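Local coordinates for Phthiocerol/phthiodiolone dimycocerosyl transferase (PDB 1Q9J), which probably catalyses the final step of phthiocerol dimycocerosate ester synthesis, transferring mycocerosic acids from mycocerosic acid synthase onto phthiocerol, phthiodiolone and phenolphthiocerol, at residues S5-L10 with Q158-S163; V211-L216 with E391-I396; A243-T248 with E404-L409; Y264-R269 with G286-L291; L325-A330 with L341-D346. All coordinates share one frame; numbering follows the deposited sequence.

The five contacts illustrate how one chain uses different chemistry in different places. Contact 1 lies at the surface of the N-terminal part, where an arginine reaches a loop carbonyl. The other four belong to the C-terminal part and are partly buried. Contacts 2 and 4 pair strands at the two outermost edges of the same six-stranded sheet, with backbone hydrogen bonds supplemented by one CH-pi contact each and, in contact 2, a less certain salt bridge. Contact 5 brings a loop and its 3-10 turn against strand 342-345 of that sheet, and contact 3 joins two helices without hydrogen bonds between them. Contact 3 touches contacts 2 and 5, and contact 5 also touches contact 4.

Contact 1: residues S5-L10 with Q158-S163; sequences SVIRKL and QPTPLS
Ile7 and Arg8 belong to strand 6-9, an outermost strand of a small three-stranded antiparallel sheet, and they meet Thr160, Pro161 and Ser163 of the loop leading into helix 164-170. No strand pairing is involved, and side chains do the bridging. The arm of Arg8 runs extended from CG to NE and carries its guanidinium alongside Thr160, the two side chains sliding past each other in opposite directions. At the edge of that flat group, NH1 donates to Pro161 O; the modelled separation of 2.3 Å is very short, and its exact value is doubtful. Thr160 CG2, anti to the backbone N, also lies near the guanidinium plane and faces NH1. NH2 approaches Ser163 CB at 3.4 Å, Ser163 being the N-cap residue of the helix that follows. Farther back along the strand, Ile7 CG2 rests 3.5 Å from Thr160 OG1, the two side chains crossing obliquely. The second role of Arg8 is ionic, since NH2 forms a salt bridge with Glu14 of helix 12-19. One guanidinium thus serves two partners, its charge probably balanced by the carboxylate while NH1 appears to link the neutral loop carbonyl to the edge of the sheet.

Contact 2: residues V211-L216 with E391-I396; sequences VPVTRL and EHHGHI
Val213, Thr214 and Arg215 pair with His393, His392 and Glu391 as antiparallel strands, their axes 4.8 Å apart and 174° from parallel. Thr214 and His392 form the hydrogen-bonded pair, with Thr214 N to His392 O at 2.9 Å and His392 N to Thr214 O at 3.2 Å. Beyond the paired strands, Gly394 N still donates to Pro212 O; the positive phi of Gly394, 110°, suits a residue with no CB. Val213 and His393 point the same way from a non-hydrogen-bonded pair, and Val213 CG1 sits over one face of the imidazole, 3.9 Å from the ring centroid, in a CH-pi contact displaced toward the rim. On the face of the sheet that carries Val213 and His393, Arg215 lies beside Glu391, and NH1 makes a salt bridge to OE1, whose modelled place is less sure. Arg215 NH2 has a further salt-bridge partner in Asp363. At the far end Pro212 crosses the His395 side chain at about a right angle. Strand 213-216 closes one edge of the six-stranded sheet, while Val211, Val213 and Arg215 also touch strand 360-368 of another sheet, a junction consistent with the two related domains of these acyltransferases.

Contact 3: residues A243-T248 with E404-L409; sequences AAILLT and EAIRSL
Ile406 of helix 399-412 fits against Ala244, Ile245 and Thr248 of helix 237-253 in a helix-helix packing that joins two of the helices lying against the six-stranded sheet. The axes of segments 243-248 and 404-409 come within 9.0 Å and their N-to-C directions diverge by 130°. The main bump is the beta-branched side chain of Ile406. With CG1 anti to the carbonyl carbon (chi1 -61°), its two branches spread over different parts of the facing helix. The CG2 methyl meets the small CB of Ala244 at 4.0 Å. The longer arm puts CD1 against the flank of Ile245, 3.8 Å from CG1 of that residue. Thr248 crosses Ile406 at about a right angle and lays OG1 beside CG1 of Ile406. Its hydroxyl and CB lie against the isoleucine, while the methyl, CG2, makes its nearest approach to Ala405 CB. Leu409 supplies the second bump: its CD2 settles into a shallow hollow walled by Ala244 CB, the carbonyl of Ala244 and Thr248 OG1. Leu409 CD2 also stands 4.3 Å from Leu247 CD1. Beyond these neighbours, Ile406 also rests on Ile390 of strand 387-393. The hydroxyl in the interface is satisfied within its own helix: Thr248 OG1 donates to Ala244 O at 3.0 Å, and Thr248 N reaches that same oxygen from the opposite face of the carbonyl plane.

Contact 4: residues Y264-R269 with G286-L291; sequences YPVDLR and GAASYL
Tyr264, Pro265 and Val266 pair with Ala288, Ala287 and Gly286 in an antiparallel ladder at an edge of the six-stranded sheet, strand 285-292 being outermost. The strands are strongly twisted, their directions 134° apart. Tyr264 and Ala288 exchange two backbone bonds, the straighter one from Ala288 N to Tyr264 O at 3.0 Å. Val266 and Gly286 exchange two more, while Pro265, lacking an N-H, occupies the non-hydrogen-bonded position between them. On the face shared by Tyr264, Val266 and Ala288, the tyrosine CG stands between the backbone N and the carbonyl carbon (chi1 54°), and one face of the Tyr264 ring meets Ala288 CB, 4.0 Å from the ring centroid, in a CH-pi contact. Val266 CG2 touches that same CB at 3.8 Å. Asp267 OD1 closes an Asx turn by accepting from Arg269 N, and from the opposite face of its plane receives Arg269 NH1 in a salt bridge; NH1 also bridges to Asp128, a residue thought to organise the active site. Helix 300-317 meets the Tyr264 ring through Leu311, helix 319-322 meets Ala288 through Ile320, and strand 342-345 flanks strand 260-267 on its other side.

Contact 5: residues L325-A330 with L341-D346; sequences LHFGTA and LVFCTD
Phe327 and Phe343 approach from the two sides of this contact and slide past each other in opposite directions, the rings meeting through Phe327 CE1 and Phe343 CD2 at 3.6 Å. Phe327 CE1 arrives at the edge of the Phe343 ring, close to its plane, whereas Phe343 CD2 stands obliquely to the Phe327 ring. The two phenyls therefore meet at their rims without one lying flat on the other. Ala330 packs against both rings. Its CA lies over one face of the Phe343 ring, 3.7 Å from the centroid and 22° off the ring normal, in a CH-pi contact. Its CB touches Phe343 CD2 at 3.6 Å and also stands above one face of Phe327, toward the rim, so a single small residue serves both rings. At the edge of Phe327, near its plane, lies Thr345 OG1, though modelled too close for the detail to be trusted. The turn carrying Phe327 and Ala330 belongs to a 3-10 segment that begins at Phe327, braced where Thr329 OG1 donates to His326 O at 3.1 Å. The Phe327 side chain is about 7 Å from that of His124, the probable proton acceptor. Strand 342-345 runs between strands 378-384 and 260-267, whose Leu378 and Pro265 both touch Phe327, and backbone bonds link Leu325 and Phe327 with Ala287 and Leu285 of strand 285-292.

Contact 1: residues S5-L10 with Q158-S163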
# COMPACT_ATOMS: atom_id res chain seq x y z
N SER A 5 -28.22 -8.41 -0.39
CA SER A 5 -28.54 -7.17 0.32
C SER A 5 -27.36 -6.20 0.38
O SER A 5 -26.20 -6.60 0.29
CB SER A 5 -29.01 -7.49 1.74
OG SER A 5 -28.02 -8.20 2.46
N VAL A 6 -27.68 -4.91 0.53
CA VAL A 6 -26.67 -3.87 0.61
C VAL A 6 -26.05 -3.84 2.00
O VAL A 6 -26.77 -3.71 2.99
CB VAL A 6 -27.26 -2.48 0.34
CG1 VAL A 6 -26.27 -1.41 0.80
CG2 VAL A 6 -27.56 -2.31 -1.14
N ILE A 7 -24.73 -3.98 2.07
CA ILE A 7 -24.04 -3.93 3.36
C ILE A 7 -23.95 -2.48 3.82
O ILE A 7 -24.40 -2.11 4.91
CB ILE A 7 -22.65 -4.48 3.24
CG1 ILE A 7 -22.77 -5.95 2.78
CG2 ILE A 7 -21.91 -4.32 4.58
CD1 ILE A 7 -21.44 -6.59 2.39
N ARG A 8 -23.38 -1.65 2.96
CA ARG A 8 -23.27 -0.24 3.24
C ARG A 8 -22.73 0.46 2.00
O ARG A 8 -22.09 -0.17 1.16
CB ARG A 8 -22.36 -0.04 4.46
CG ARG A 8 -21.16 0.79 4.24
CD ARG A 8 -20.07 0.43 5.19
NE ARG A 8 -18.84 1.06 4.75
CZ ARG A 8 -17.63 0.67 5.11
NH1 ARG A 8 -17.47 -0.35 5.94
NH2 ARG A 8 -16.55 1.28 4.63
N LYS A 9 -23.04 1.74 1.86
CA LYS A 9 -22.58 2.52 0.73
C LYS A 9 -21.10 2.84 1.03
O LYS A 9 -20.70 2.86 2.20
CB LYS A 9 -23.42 3.79 0.63
CG LYS A 9 -23.62 4.38 -0.76
CD LYS A 9 -24.85 5.32 -0.80
CE LYS A 9 -25.05 6.00 -2.15
NZ LYS A 9 -24.04 7.06 -2.41
N LEU A 10 -20.28 3.06 0.01
CA LEU A 10 -18.88 3.39 0.27
C LEU A 10 -18.77 4.84 0.64
O LEU A 10 -19.53 5.67 0.15
CB LEU A 10 -18.00 3.17 -0.96
CG LEU A 10 -17.71 1.75 -1.45
CD1 LEU A 10 -16.94 1.88 -2.75
CD2 LEU A 10 -16.91 0.97 -0.42
N GLN A 158 -15.89 -10.83 12.18
CA GLN A 158 -15.88 -9.42 12.56
C GLN A 158 -16.90 -8.62 11.75
O GLN A 158 -17.23 -8.99 10.62
CB GLN A 158 -14.49 -8.84 12.34
CG GLN A 158 -13.35 -9.73 12.79
CD GLN A 158 -12.03 -9.21 12.29
OE1 GLN A 158 -11.98 -8.23 11.54
NE2 GLN A 158 -10.94 -9.84 12.70
N PRO A 159 -17.41 -7.52 12.31
CA PRO A 159 -18.40 -6.70 11.59
C PRO A 159 -17.78 -5.87 10.46
O PRO A 159 -16.56 -5.85 10.27
CB PRO A 159 -19.01 -5.85 12.70
CG PRO A 159 -17.91 -5.72 13.69
CD PRO A 159 -17.26 -7.08 13.71
N THR A 160 -18.64 -5.19 9.69
CA THR A 160 -18.18 -4.38 8.56
C THR A 160 -17.15 -3.35 9.00
O THR A 160 -17.48 -2.40 9.70
CB THR A 160 -19.35 -3.62 7.95
OG1 THR A 160 -20.46 -4.50 7.78
CG2 THR A 160 -18.95 -3.04 6.61
N PRO A 161 -15.88 -3.52 8.59
CA PRO A 161 -14.90 -2.52 9.02
C PRO A 161 -15.31 -1.11 8.66
O PRO A 161 -15.97 -0.90 7.65
CB PRO A 161 -13.59 -2.97 8.35
CG PRO A 161 -13.98 -4.04 7.38
CD PRO A 161 -15.26 -4.63 7.86
N LEU A 162 -14.95 -0.13 9.49
CA LEU A 162 -15.35 1.26 9.25
C LEU A 162 -14.58 1.98 8.16
O LEU A 162 -13.43 1.65 7.85
CB LEU A 162 -15.21 2.05 10.54
CG LEU A 162 -15.92 1.52 11.78
CD1 LEU A 162 -15.32 2.11 13.02
CD2 LEU A 162 -17.37 1.82 11.66
N SER A 163 -15.24 2.98 7.59
CA SER A 163 -14.61 3.83 6.58
C SER A 163 -13.94 4.94 7.41
O SER A 163 -14.30 5.18 8.57
CB SER A 163 -15.66 4.45 5.66
OG SER A 163 -16.60 5.22 6.39

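Contact 2: residues V211-L216 with E391-I396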
# COMPACT_ATOMS: atom_id res chain seq x y z
N VAL A 211 -0.48 -2.74 -13.21
CA VAL A 211 0.26 -1.49 -13.33
C VAL A 211 1.75 -1.82 -13.43
O VAL A 211 2.28 -2.64 -12.67
CB VAL A 211 0.00 -0.57 -12.10
CG1 VAL A 211 0.64 0.79 -12.30
CG2 VAL A 211 -1.49 -0.42 -11.88
N PRO A 212 2.45 -1.22 -14.41
CA PRO A 212 3.88 -1.53 -14.52
C PRO A 212 4.58 -1.21 -13.20
O PRO A 212 4.32 -0.17 -12.58
CB PRO A 212 4.34 -0.66 -15.69
CG PRO A 212 3.32 0.46 -15.73
CD PRO A 212 2.04 -0.26 -15.44
N VAL A 213 5.45 -2.12 -12.77
CA VAL A 213 6.22 -1.96 -11.53
C VAL A 213 7.69 -2.30 -11.70
O VAL A 213 8.04 -3.46 -11.95
CB VAL A 213 5.72 -2.88 -10.39
CG1 VAL A 213 6.57 -2.64 -9.13
CG2 VAL A 213 4.25 -2.64 -10.11
N THR A 214 8.55 -1.29 -11.54
CA THR A 214 9.99 -1.49 -11.63
C THR A 214 10.51 -1.71 -10.22
O THR A 214 10.00 -1.12 -9.27
CB THR A 214 10.70 -0.26 -12.19
OG1 THR A 214 10.23 0.00 -13.51
CG2 THR A 214 12.20 -0.51 -12.22
N ARG A 215 11.54 -2.52 -10.09
CA ARG A 215 12.05 -2.79 -8.77
C ARG A 215 13.57 -3.01 -8.73
O ARG A 215 14.11 -3.80 -9.51
CB ARG A 215 11.28 -3.98 -8.21
CG ARG A 215 11.74 -4.55 -6.90
CD ARG A 215 10.55 -5.20 -6.23
NE ARG A 215 10.86 -6.49 -5.63
CZ ARG A 215 10.03 -7.16 -4.84
NH1 ARG A 215 8.84 -6.66 -4.54
NH2 ARG A 215 10.39 -8.34 -4.35
N LEU A 216 14.24 -2.28 -7.83
CA LEU A 216 15.70 -2.37 -7.67
C LEU A 216 16.02 -2.75 -6.24
O LEU A 216 15.41 -2.24 -5.32
CB LEU A 216 16.36 -1.03 -7.97
CG LEU A 216 16.23 -0.57 -9.41
CD1 LEU A 216 16.89 0.79 -9.58
CD2 LEU A 216 16.87 -1.61 -10.31
N GLU A 391 11.06 0.89 -5.43
CA GLU A 391 10.06 0.58 -6.44
C GLU A 391 9.40 1.81 -7.02
O GLU A 391 9.24 2.83 -6.36
CB GLU A 391 8.98 -0.33 -5.87
CG GLU A 391 9.43 -1.73 -5.58
CD GLU A 391 8.26 -2.66 -5.32
OE1 GLU A 391 8.48 -3.84 -5.00
OE2 GLU A 391 7.11 -2.20 -5.45
N HIS A 392 9.02 1.71 -8.29
CA HIS A 392 8.35 2.79 -8.97
C HIS A 392 7.19 2.07 -9.68
O HIS A 392 7.39 1.10 -10.42
CB HIS A 392 9.30 3.44 -9.97
CG HIS A 392 8.94 4.85 -10.32
ND1 HIS A 392 7.67 5.36 -10.15
CD2 HIS A 392 9.66 5.83 -10.92
CE1 HIS A 392 7.63 6.60 -10.63
NE2 HIS A 392 8.82 6.90 -11.10
N HIS A 393 5.98 2.55 -9.39
CA HIS A 393 4.74 2.00 -9.90
C HIS A 393 4.12 2.98 -10.86
O HIS A 393 4.31 4.18 -10.72
CB HIS A 393 3.75 1.78 -8.77
CG HIS A 393 4.19 0.77 -7.77
ND1 HIS A 393 3.73 -0.53 -7.77
CD2 HIS A 393 5.04 0.87 -6.72
CE1 HIS A 393 4.28 -1.19 -6.77
NE2 HIS A 393 5.08 -0.36 -6.12
N GLY A 394 3.37 2.46 -11.84
CA GLY A 394 2.71 3.34 -12.78
C GLY A 394 3.24 3.35 -14.20
O GLY A 394 4.40 3.02 -14.45
N HIS A 395 2.37 3.74 -15.11
CA HIS A 395 2.70 3.82 -16.54
C HIS A 395 3.57 5.05 -16.79
O HIS A 395 3.06 6.15 -16.97
CB HIS A 395 1.42 3.93 -17.37
CG HIS A 395 0.46 2.79 -17.18
ND1 HIS A 395 0.74 1.51 -17.59
CD2 HIS A 395 -0.77 2.75 -16.63
CE1 HIS A 395 -0.28 0.72 -17.30
NE2 HIS A 395 -1.22 1.45 -16.73
N ILE A 396 4.88 4.85 -16.81
CA ILE A 396 5.79 5.96 -17.04
C ILE A 396 6.94 5.56 -17.96
O ILE A 396 7.33 4.39 -18.01
CB ILE A 396 6.38 6.50 -15.71
CG1 ILE A 396 7.13 5.38 -14.98
CG2 ILE A 396 5.26 7.05 -14.83
CD1 ILE A 396 8.15 5.87 -13.99

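Contact 3: residues A243-T248 with E404-L409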
# COMPACT_ATOMS: atom_id res chain seq x y z
N ALA A 243 14.37 11.63 0.75
CA ALA A 243 15.29 12.69 0.34
C ALA A 243 15.88 12.27 -1.01
O ALA A 243 15.80 13.00 -2.00
CB ALA A 243 16.38 12.86 1.37
N ALA A 244 16.46 11.07 -1.04
CA ALA A 244 17.05 10.56 -2.26
C ALA A 244 16.05 10.65 -3.42
O ALA A 244 16.40 11.08 -4.53
CB ALA A 244 17.49 9.11 -2.07
N ILE A 245 14.81 10.25 -3.18
CA ILE A 245 13.78 10.32 -4.20
C ILE A 245 13.54 11.77 -4.62
O ILE A 245 13.55 12.09 -5.81
CB ILE A 245 12.47 9.70 -3.67
CG1 ILE A 245 12.67 8.21 -3.48
CG2 ILE A 245 11.31 9.97 -4.61
CD1 ILE A 245 11.60 7.56 -2.68
N LEU A 246 13.32 12.64 -3.64
CA LEU A 246 13.06 14.05 -3.92
C LEU A 246 14.21 14.77 -4.63
O LEU A 246 13.97 15.62 -5.49
CB LEU A 246 12.69 14.78 -2.62
CG LEU A 246 11.28 14.49 -2.10
CD1 LEU A 246 11.15 14.96 -0.67
CD2 LEU A 246 10.26 15.18 -3.00
N LEU A 247 15.44 14.44 -4.28
CA LEU A 247 16.59 15.06 -4.93
C LEU A 247 16.55 14.71 -6.40
O LEU A 247 16.47 15.59 -7.27
CB LEU A 247 17.90 14.56 -4.31
CG LEU A 247 18.16 15.13 -2.92
CD1 LEU A 247 19.44 14.57 -2.38
CD2 LEU A 247 18.22 16.64 -3.00
N THR A 248 16.60 13.41 -6.67
CA THR A 248 16.56 12.88 -8.03
C THR A 248 15.44 13.48 -8.87
O THR A 248 15.64 13.77 -10.04
CB THR A 248 16.38 11.35 -8.02
OG1 THR A 248 17.45 10.74 -7.28
CG2 THR A 248 16.38 10.81 -9.45
N GLU A 404 17.11 4.14 -10.67
CA GLU A 404 18.54 3.85 -10.70
C GLU A 404 19.31 5.05 -10.16
O GLU A 404 20.28 4.90 -9.42
CB GLU A 404 18.99 3.51 -12.11
CG GLU A 404 20.40 2.96 -12.16
CD GLU A 404 20.58 1.75 -11.26
OE1 GLU A 404 19.94 0.71 -11.52
OE2 GLU A 404 21.35 1.85 -10.28
N ALA A 405 18.86 6.25 -10.54
CA ALA A 405 19.49 7.49 -10.07
C ALA A 405 19.44 7.49 -8.55
O ALA A 405 20.41 7.82 -7.88
CB ALA A 405 18.73 8.70 -10.62
N ILE A 406 18.27 7.12 -8.04
CA ILE A 406 18.02 7.03 -6.61
C ILE A 406 18.83 5.87 -6.05
O ILE A 406 19.34 5.94 -4.93
CB ILE A 406 16.52 6.77 -6.36
CG1 ILE A 406 15.70 7.94 -6.92
CG2 ILE A 406 16.25 6.57 -4.88
CD1 ILE A 406 14.22 7.72 -6.88
N ARG A 407 18.95 4.82 -6.85
CA ARG A 407 19.69 3.62 -6.47
C ARG A 407 21.12 3.94 -6.06
O ARG A 407 21.52 3.71 -4.92
CB ARG A 407 19.70 2.64 -7.65
CG ARG A 407 19.49 1.16 -7.29
CD ARG A 407 20.68 0.53 -6.58
NE ARG A 407 21.00 1.22 -5.33
CZ ARG A 407 20.18 1.32 -4.29
NH1 ARG A 407 18.98 0.76 -4.33
NH2 ARG A 407 20.55 1.99 -3.21
N SER A 408 21.90 4.46 -7.01
CA SER A 408 23.29 4.78 -6.75
C SER A 408 23.44 5.87 -5.68
O SER A 408 24.45 5.92 -4.97
CB SER A 408 23.99 5.20 -8.05
OG SER A 408 25.35 4.80 -8.07
N LEU A 409 22.44 6.73 -5.56
CA LEU A 409 22.48 7.82 -4.59
C LEU A 409 22.40 7.31 -3.15
O LEU A 409 22.96 7.92 -2.24
CB LEU A 409 21.35 8.81 -4.85
CG LEU A 409 21.38 10.13 -4.08
CD1 LEU A 409 22.74 10.78 -4.20
CD2 LEU A 409 20.30 11.05 -4.63

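Contact 4: residues Y264-R269 with G286-L291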
# COMPACT_ATOMS: atom_id res chain seq x y z
N TYR A 264 2.96 11.49 1.39
CA TYR A 264 3.13 10.11 1.81
C TYR A 264 2.05 9.75 2.82
O TYR A 264 1.39 10.63 3.40
CB TYR A 264 4.53 9.86 2.39
CG TYR A 264 4.94 10.79 3.50
CD1 TYR A 264 5.22 10.30 4.78
CD2 TYR A 264 5.04 12.15 3.29
CE1 TYR A 264 5.59 11.16 5.80
CE2 TYR A 264 5.40 13.02 4.31
CZ TYR A 264 5.68 12.52 5.57
OH TYR A 264 6.02 13.39 6.58
N PRO A 265 1.84 8.45 3.04
CA PRO A 265 0.81 7.96 3.96
C PRO A 265 1.15 8.07 5.45
O PRO A 265 2.31 8.03 5.84
CB PRO A 265 0.65 6.51 3.52
CG PRO A 265 2.06 6.12 3.17
CD PRO A 265 2.55 7.32 2.39
N VAL A 266 0.11 8.23 6.28
CA VAL A 266 0.26 8.27 7.74
C VAL A 266 -0.90 7.49 8.34
O VAL A 266 -2.06 7.94 8.30
CB VAL A 266 0.24 9.71 8.34
CG1 VAL A 266 0.29 9.62 9.87
CG2 VAL A 266 1.43 10.52 7.84
N ASP A 267 -0.59 6.33 8.89
CA ASP A 267 -1.61 5.47 9.49
C ASP A 267 -2.20 6.12 10.75
O ASP A 267 -1.57 6.15 11.81
CB ASP A 267 -1.03 4.09 9.84
CG ASP A 267 -2.09 3.00 9.92
OD1 ASP A 267 -3.30 3.34 10.00
OD2 ASP A 267 -1.72 1.81 9.91
N LEU A 268 -3.40 6.65 10.61
CA LEU A 268 -4.06 7.28 11.73
C LEU A 268 -4.41 6.29 12.84
O LEU A 268 -4.93 6.68 13.89
CB LEU A 268 -5.33 8.01 11.23
CG LEU A 268 -5.02 9.16 10.26
CD1 LEU A 268 -6.27 9.94 9.91
CD2 LEU A 268 -4.00 10.08 10.91
N ARG A 269 -4.13 5.01 12.63
CA ARG A 269 -4.45 4.01 13.64
C ARG A 269 -3.68 4.22 14.94
O ARG A 269 -4.21 3.97 16.02
CB ARG A 269 -4.18 2.61 13.10
CG ARG A 269 -5.18 2.13 12.07
CD ARG A 269 -4.76 0.76 11.49
NE ARG A 269 -5.75 0.20 10.55
CZ ARG A 269 -5.94 0.62 9.30
NH1 ARG A 269 -5.22 1.62 8.79
NH2 ARG A 269 -6.88 0.06 8.55
N GLY A 286 -3.83 8.67 6.52
CA GLY A 286 -3.92 10.09 6.28
C GLY A 286 -2.81 10.48 5.33
O GLY A 286 -1.86 9.73 5.13
N ALA A 287 -2.94 11.65 4.72
CA ALA A 287 -1.92 12.12 3.79
C ALA A 287 -1.17 13.29 4.39
O ALA A 287 -1.76 14.29 4.84
CB ALA A 287 -2.57 12.53 2.47
N ALA A 288 0.15 13.17 4.39
CA ALA A 288 1.01 14.21 4.90
C ALA A 288 1.62 14.94 3.71
O ALA A 288 2.30 14.33 2.89
CB ALA A 288 2.10 13.59 5.77
N SER A 289 1.37 16.25 3.60
CA SER A 289 1.93 17.03 2.50
C SER A 289 3.27 17.64 2.92
O SER A 289 3.57 17.74 4.11
CB SER A 289 0.97 18.13 2.06
OG SER A 289 0.73 19.07 3.10
N TYR A 290 4.05 18.05 1.93
CA TYR A 290 5.36 18.64 2.17
C TYR A 290 5.95 19.21 0.89
O TYR A 290 6.33 18.45 0.00
CB TYR A 290 6.32 17.59 2.70
CG TYR A 290 7.73 18.12 2.83
CD1 TYR A 290 8.06 19.03 3.82
CD2 TYR A 290 8.71 17.73 1.93
CE1 TYR A 290 9.35 19.53 3.93
CE2 TYR A 290 10.00 18.23 2.02
CZ TYR A 290 10.32 19.13 3.02
OH TYR A 290 11.60 19.61 3.14
N LEU A 291 6.04 20.53 0.81
CA LEU A 291 6.59 21.19 -0.38
C LEU A 291 8.11 21.25 -0.32
O LEU A 291 8.67 22.15 0.30
CB LEU A 291 6.03 22.60 -0.50
CG LEU A 291 6.27 23.34 -1.82
CD1 LEU A 291 5.70 22.53 -2.99
CD2 LEU A 291 5.61 24.71 -1.73

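Contact 5: residues L325-A330 with L341-D346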
# COMPACT_ATOMS: atom_id res chain seq x y z
N LEU A 325 -7.81 14.80 4.14
CA LEU A 325 -6.89 14.19 3.20
C LEU A 325 -6.55 12.73 3.50
O LEU A 325 -6.12 12.40 4.61
CB LEU A 325 -5.59 15.01 3.12
CG LEU A 325 -5.19 15.59 1.75
CD1 LEU A 325 -3.78 16.20 1.85
CD2 LEU A 325 -5.20 14.49 0.67
N HIS A 326 -6.73 11.86 2.52
CA HIS A 326 -6.38 10.45 2.68
C HIS A 326 -5.36 10.11 1.60
O HIS A 326 -5.24 10.81 0.60
CB HIS A 326 -7.62 9.55 2.54
CG HIS A 326 -8.35 9.71 1.24
ND1 HIS A 326 -9.04 10.86 0.90
CD2 HIS A 326 -8.49 8.88 0.18
CE1 HIS A 326 -9.57 10.73 -0.30
NE2 HIS A 326 -9.26 9.53 -0.76
N PHE A 327 -4.64 9.01 1.79
CA PHE A 327 -3.64 8.65 0.81
C PHE A 327 -4.24 8.07 -0.47
O PHE A 327 -3.53 7.87 -1.45
CB PHE A 327 -2.62 7.68 1.42
CG PHE A 327 -1.34 7.57 0.63
CD1 PHE A 327 -0.67 8.70 0.17
CD2 PHE A 327 -0.77 6.32 0.39
CE1 PHE A 327 0.55 8.60 -0.51
CE2 PHE A 327 0.45 6.21 -0.29
CZ PHE A 327 1.11 7.35 -0.74
N GLY A 328 -5.54 7.82 -0.48
CA GLY A 328 -6.14 7.30 -1.69
C GLY A 328 -5.95 8.30 -2.83
O GLY A 328 -5.88 7.92 -4.00
N THR A 329 -5.86 9.58 -2.48
CA THR A 329 -5.69 10.65 -3.48
C THR A 329 -4.53 10.38 -4.44
O THR A 329 -4.46 10.96 -5.53
CB THR A 329 -5.45 12.03 -2.80
OG1 THR A 329 -4.20 12.02 -2.10
CG2 THR A 329 -6.57 12.34 -1.82
N ALA A 330 -3.62 9.51 -4.02
CA ALA A 330 -2.46 9.15 -4.84
C ALA A 330 -2.89 8.68 -6.22
O ALA A 330 -2.22 8.98 -7.20
CB ALA A 330 -1.66 8.06 -4.15
N LEU A 341 3.34 15.87 -8.58
CA LEU A 341 3.41 15.42 -7.21
C LEU A 341 4.22 14.14 -7.14
O LEU A 341 4.19 13.32 -8.06
CB LEU A 341 2.02 15.14 -6.64
CG LEU A 341 1.29 16.27 -5.92
CD1 LEU A 341 1.00 17.39 -6.90
CD2 LEU A 341 -0.01 15.73 -5.34
N VAL A 342 4.96 13.98 -6.05
CA VAL A 342 5.76 12.79 -5.84
C VAL A 342 5.14 12.02 -4.69
O VAL A 342 5.10 12.51 -3.56
CB VAL A 342 7.21 13.15 -5.48
CG1 VAL A 342 8.05 11.90 -5.36
CG2 VAL A 342 7.77 14.08 -6.52
N PHE A 343 4.62 10.83 -4.99
CA PHE A 343 4.01 9.99 -3.97
C PHE A 343 4.93 8.86 -3.59
O PHE A 343 5.49 8.19 -4.45
CB PHE A 343 2.70 9.37 -4.46
CG PHE A 343 1.58 10.35 -4.61
CD1 PHE A 343 1.39 11.02 -5.81
CD2 PHE A 343 0.73 10.62 -3.54
CE1 PHE A 343 0.35 11.95 -5.96
CE2 PHE A 343 -0.31 11.55 -3.67
CZ PHE A 343 -0.50 12.22 -4.88
N CYS A 344 5.10 8.66 -2.30
CA CYS A 344 5.94 7.56 -1.85
C CYS A 344 5.37 6.92 -0.60
O CYS A 344 5.06 7.61 0.37
CB CYS A 344 7.37 8.05 -1.61
SG CYS A 344 8.43 6.74 -0.98
N THR A 345 5.20 5.59 -0.65
CA THR A 345 4.67 4.82 0.47
C THR A 345 5.74 4.03 1.16
O THR A 345 6.46 3.25 0.54
CB THR A 345 3.64 3.77 0.06
OG1 THR A 345 2.61 4.39 -0.71
CG2 THR A 345 3.02 3.13 1.31
N ASP A 346 5.83 4.23 2.47
CA ASP A 346 6.79 3.54 3.29
C ASP A 346 6.12 2.26 3.79
O ASP A 346 5.87 2.11 4.99
CB ASP A 346 7.19 4.46 4.44
CG ASP A 346 7.72 5.82 3.95
OD1 ASP A 346 8.96 6.03 4.01
OD2 ASP A 346 6.92 6.67 3.49